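PDB 3U3B: computationally designed four-helix bundle protein from Synthetic construct, which is of unknown function but forms a hyperthermostable four-helix bundle whose hydrophobic core was completely redesigned by computation. Local coordinates for residues Thr98-Leu101 / Asp102-Val105; Leu71-Lys74 / Met75-Glu79. All coordinates share one frame; numbering follows the deposited sequence. Where two conformers were deposited one is given.

Contact 1: Thr98-Leu101 / Asp102-Val105; sequences TREL and DKKV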
loop_
_atom_site.group_PDB
_atom_site.type_symbol
_atom_site.label_atom_id
_atom_site.label_comp_id
_atom_site.label_asym_id
_atom_site.label_seq_id
_atom_site.Cartn_x
_atom_site.Cartn_y
_atom_site.Cartn_z
ATOM N N THR A 98 -0.891 8.023 0.857
ATOM C CA THR A 98 -2.019 8.649 1.514
ATOM C C THR A 98 -2.115 10.132 1.157
ATOM O O THR A 98 -3.217 10.637 0.899
ATOM C CB THR A 98 -1.935 8.493 3.031
ATOM O OG1 THR A 98 -2.141 7.129 3.365
ATOM C CG2 THR A 98 -3.003 9.284 3.711
ATOM N N ARG A 99 -0.981 10.833 1.146
ATOM C CA ARG A 99 -1.006 12.256 0.805
ATOM C C ARG A 99 -1.452 12.448 -0.646
ATOM O O ARG A 99 -2.301 13.305 -0.945
ATOM C CB ARG A 99 0.363 12.913 0.987
ATOM C CG ARG A 99 0.838 12.983 2.443
ATOM C CD ARG A 99 -0.104 13.773 3.309
ATOM N NE ARG A 99 0.470 14.063 4.640
ATOM C CZ ARG A 99 -0.038 14.948 5.496
ATOM N NH1 ARG A 99 -1.125 15.639 5.170
ATOM N NH2 ARG A 99 0.536 15.168 6.673
ATOM N N GLU A 100 -0.837 11.683 -1.540
ATOM C CA GLU A 100 -1.077 11.836 -2.976
ATOM C C GLU A 100 -2.541 11.567 -3.271
ATOM O O GLU A 100 -3.159 12.216 -4.119
ATOM C CB GLU A 100 -0.180 10.881 -3.770
ATOM C CG GLU A 100 -0.179 11.139 -5.263
ATOM C CD GLU A 100 0.371 12.508 -5.610
ATOM O OE1 GLU A 100 1.352 12.936 -4.958
ATOM O OE2 GLU A 100 -0.184 13.157 -6.525
ATOM N N LEU A 101 -3.100 10.607 -2.553
ATOM C CA LEU A 101 -4.486 10.251 -2.720
ATOM C C LEU A 101 -5.377 11.374 -2.230
ATOM O O LEU A 101 -6.375 11.706 -2.864
ATOM C CB LEU A 101 -4.778 8.969 -1.951
ATOM C CG LEU A 101 -6.166 8.408 -2.202
ATOM C CD1 LEU A 101 -6.332 8.044 -3.690
ATOM C CD2 LEU A 101 -6.402 7.210 -1.313
ATOM N N ASP A 102 -5.009 11.967 -1.103
ATOM C CA ASP A 102 -5.796 13.047 -0.501
ATOM C C ASP A 102 -6.077 14.150 -1.510
ATOM O O ASP A 102 -7.069 14.880 -1.400
ATOM C CB ASP A 102 -5.053 13.632 0.707
ATOM C CG ASP A 102 -5.061 12.700 1.910
ATOM O OD1 ASP A 102 -5.584 11.567 1.791
ATOM O OD2 ASP A 102 -4.531 13.098 2.975
ATOM N N LYS A 103 -5.193 14.264 -2.491
ATOM C CA LYS A 103 -5.330 15.258 -3.543
ATOM C C LYS A 103 -6.392 14.903 -4.586
ATOM O O LYS A 103 -6.608 15.672 -5.532
ATOM C CB LYS A 103 -3.988 15.432 -4.246
ATOM C CG LYS A 103 -2.905 16.003 -3.369
ATOM C CD LYS A 103 -1.623 16.107 -4.161
ATOM C CE LYS A 103 -0.518 16.764 -3.365
ATOM N NZ LYS A 103 0.755 16.776 -4.143
ATOM N N LYS A 104 -7.057 13.758 -4.415
ATOM C CA LYS A 104 -8.101 13.327 -5.351
ATOM C C LYS A 104 -9.495 13.768 -4.900
ATOM O O LYS A 104 -10.436 13.809 -5.702
ATOM C CB LYS A 104 -8.060 11.810 -5.545
ATOM C CG LYS A 104 -6.799 11.304 -6.231
ATOM C CD LYS A 104 -6.520 12.139 -7.463
ATOM C CE LYS A 104 -5.213 11.784 -8.125
ATOM N NZ LYS A 104 -5.067 12.582 -9.390
ATOM N N VAL A 105 -9.629 14.097 -3.619
ATOM C CA VAL A 105 -10.836 14.759 -3.123
ATOM C C VAL A 105 -10.553 16.211 -2.730
ATOM O O VAL A 105 -9.712 16.487 -1.869
ATOM C CB VAL A 105 -11.454 14.008 -1.919
ATOM C CG1 VAL A 105 -12.000 14.999 -0.883
ATOM C CG2 VAL A 105 -12.553 13.080 -2.403
HETATM O O HOH W 1 -3.172 15.307 3.138
#
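Thr98 and Asp102 lie side by side and point the same way, one turn apart at the C-terminal end of helix 84-102, the last helix of the four-helix bundle. The methyl CG2 of Thr98 sits beside the Asp102 carboxylate, 3.9 Å from OD1. With CG beside its own backbone N (chi1 -73°), the carboxylate is turned back toward Thr98. Asp102 OD2 accepts a hydrogen bond from a water oxygen at 2.6 Å. The same water accepts a bond from Arg99 NH1, meeting the guanidinium at its edge and in its plane. It thus bridges two opposite charges that do not touch. Glu100 and Lys103 cross at a slant. The lysine reaches out extended, while the glutamate bends at chi2 (63°). The resulting salt bridge, Glu100 OE1 to Lys103 NZ, is long at 4.0 Å. The other oxygen, Glu100 OE2, has a weak hydrogen bond with Ser60 OG. Leu101 is buried against Leu15, Lys16 and Ile19 of helix 3-30. Lys104 crosses it at about a right angle, with CG 4.2 Å from Leu101 CD1. In the backbone, Asp102 N bonds to Thr98 O. Asp102 to Val105 then form a type I turn. Lys104 N bonds to Leu101 O at 2.7 Å, with the donor above the carbonyl plane.

Contact 2: Leu71-Lys74 / Met75-Glu79; sequences LVDK and MLNSE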
loop_
_atom_site.group_PDB
_atom_site.type_symbol
_atom_site.label_atom_id
_atom_site.label_comp_id
_atom_site.label_asym_id
_atom_site.label_seq_id
_atom_site.Cartn_x
_atom_site.Cartn_y
_atom_site.Cartn_z
ATOM N N LEU A 71 9.553 -3.662 -3.196
ATOM C CA LEU A 71 10.260 -3.848 -1.934
ATOM C C LEU A 71 9.707 -5.051 -1.179
ATOM O O LEU A 71 10.466 -5.892 -0.705
ATOM C CB LEU A 71 10.151 -2.588 -1.068
ATOM C CG LEU A 71 11.097 -2.504 0.131
ATOM C CD1 LEU A 71 12.559 -2.573 -0.302
ATOM C CD2 LEU A 71 10.830 -1.221 0.892
ATOM N N VAL A 72 8.387 -5.150 -1.091
ATOM C CA VAL A 72 7.798 -6.258 -0.372
ATOM C C VAL A 72 8.078 -7.573 -1.091
ATOM O O VAL A 72 8.390 -8.584 -0.452
ATOM C CB VAL A 72 6.299 -6.048 -0.108
ATOM C CG1 VAL A 72 5.736 -7.264 0.590
ATOM C CG2 VAL A 72 6.101 -4.840 0.763
ATOM N N ASP A 73 8.012 -7.582 -2.419
ATOM C CA ASP A 73 8.362 -8.804 -3.121
ATOM C C ASP A 73 9.785 -9.320 -2.788
ATOM O O ASP A 73 9.991 -10.537 -2.575
ATOM C CB ASP A 73 8.202 -8.635 -4.622
ATOM C CG ASP A 73 8.347 -9.946 -5.348
ATOM O OD1 ASP A 73 7.508 -10.842 -5.104
ATOM O OD2 ASP A 73 9.292 -10.090 -6.150
ATOM N N LYS A 74 10.765 -8.418 -2.762
ATOM C CA LYS A 74 12.136 -8.772 -2.364
ATOM C C LYS A 74 12.190 -9.416 -0.965
ATOM O O LYS A 74 12.943 -10.370 -0.742
ATOM C CB LYS A 74 13.061 -7.545 -2.421
ATOM C CG LYS A 74 13.523 -7.154 -3.832
ATOM C CD LYS A 74 14.465 -5.939 -3.764
ATOM C CE LYS A 74 14.671 -5.225 -5.117
ATOM N NZ LYS A 74 15.677 -5.865 -6.031
ATOM N N MET A 75 11.379 -8.906 -0.037
ATOM C CA MET A 75 11.298 -9.470 1.315
ATOM C C MET A 75 10.696 -10.873 1.333
ATOM O O MET A 75 11.140 -11.742 2.086
ATOM C CB MET A 75 10.452 -8.580 2.214
ATOM C CG MET A 75 10.974 -7.179 2.358
ATOM S SD MET A 75 9.855 -6.195 3.365
ATOM C CE MET A 75 10.009 -4.612 2.577
ATOM N N LEU A 76 9.668 -11.077 0.515
ATOM C CA LEU A 76 8.987 -12.369 0.407
ATOM C C LEU A 76 9.827 -13.474 -0.215
ATOM O O LEU A 76 9.727 -14.642 0.169
ATOM C CB LEU A 76 7.696 -12.212 -0.408
ATOM C CG LEU A 76 6.610 -11.440 0.337
ATOM C CD1 LEU A 76 5.347 -11.301 -0.521
ATOM C CD2 LEU A 76 6.323 -12.161 1.667
ATOM N N ASN A 77 10.636 -13.117 -1.198
ATOM C CA ASN A 77 11.459 -14.089 -1.876
ATOM C C ASN A 77 12.916 -13.980 -1.421
ATOM O O ASN A 77 13.850 -14.149 -2.209
ATOM C CB ASN A 77 11.288 -13.931 -3.384
ATOM C CG ASN A 77 9.847 -14.222 -3.836
ATOM O OD1 ASN A 77 9.400 -15.373 -3.794
ATOM N ND2 ASN A 77 9.123 -13.190 -4.268
ATOM N N SER A 78 13.057 -13.719 -0.115
ATOM C CA SER A 78 14.333 -13.630 0.617
ATOM C C SER A 78 15.513 -13.015 -0.133
ATOM O O SER A 78 16.636 -13.507 -0.024
ATOM C CB SER A 78 14.737 -15.016 1.139
ATOM O OG SER A 78 13.638 -15.682 1.739
ATOM N N GLU A 79 15.272 -11.921 -0.849
ATOM C CA GLU A 79 16.334 -11.234 -1.583
ATOM C C GLU A 79 17.080 -10.225 -0.688
ATOM O O GLU A 79 18.256 -9.934 -0.927
ATOM C CB GLU A 79 15.771 -10.550 -2.835
ATOM C CG GLU A 79 16.823 -9.835 -3.674
ATOM C CD GLU A 79 16.293 -9.363 -5.013
ATOM O OE1 GLU A 79 15.365 -10.009 -5.553
ATOM O OE2 GLU A 79 16.806 -8.344 -5.525
#
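Lys74 and Glu79 are joined by a salt bridge across the C-terminal end of helix 59-76. The lysine chain bends at its last torsion (chi4 -81°) and brings NZ to 2.8 Å from Glu79 OE2. The nitrogen meets that oxygen from above the carboxylate plane. Glu79 is poorly ordered, so the bridge is probably mobile. The backbone of the same pair is bonded too: Glu79 N donates to Lys74 O at 2.8 Å, in the carbonyl plane. Asp73 O receives two donors. Asn77 N reaches it at 3.0 Å, and the side-chain Asn77 ND2 adds a weak bond at 3.3 Å. ND2 also lies 3.0 Å from Asp73 OD1, but the angle is too poor for a hydrogen bond. The carboxylate and amide planes stand 64° apart. In the bonds just before, Met75 N and Leu76 N donate to Leu71 O and Val72 O in regular helical fashion. On the buried side, Met75 CE comes close to Leu71, though the exact fit is doubtful because Leu71 has two conformers. Met75 CE lies 4.3 Å from Val72 CG2. Met75 also packs on Trp39, Leu86 and Val90 of two other helices. An alanine here would lack the thioether and is likely to leave a gap beside Val72, facing Trp39, Leu86 and Val90. Asn77 leaves helical angles and Ser78 takes a left-handed conformation. With the bond from Glu79 N back to Lys74 O, five residues earlier, these are features of a Schellman-type helix C-cap.

In the fold
Both contacts lie at C-terminal helix ends, on opposite sides of the chain's centre. Contact 2 ends helix 59-76, and contact 1 ends helix 84-102, which follows it in the chain. Their centres are 27 Å apart, and their nearest atoms are about 15 Å apart, so they do not touch. Helix 84-102 connects them: Leu86 and Val90, near its start, pack on Leu71 and Met75 of contact 2, while its far end carries contact 1. The surroundings differ. Contact 2 also meets helix 36-56 and is partly buried, whereas contact 1 leans on helix 3-30 and lies mostly at the surface.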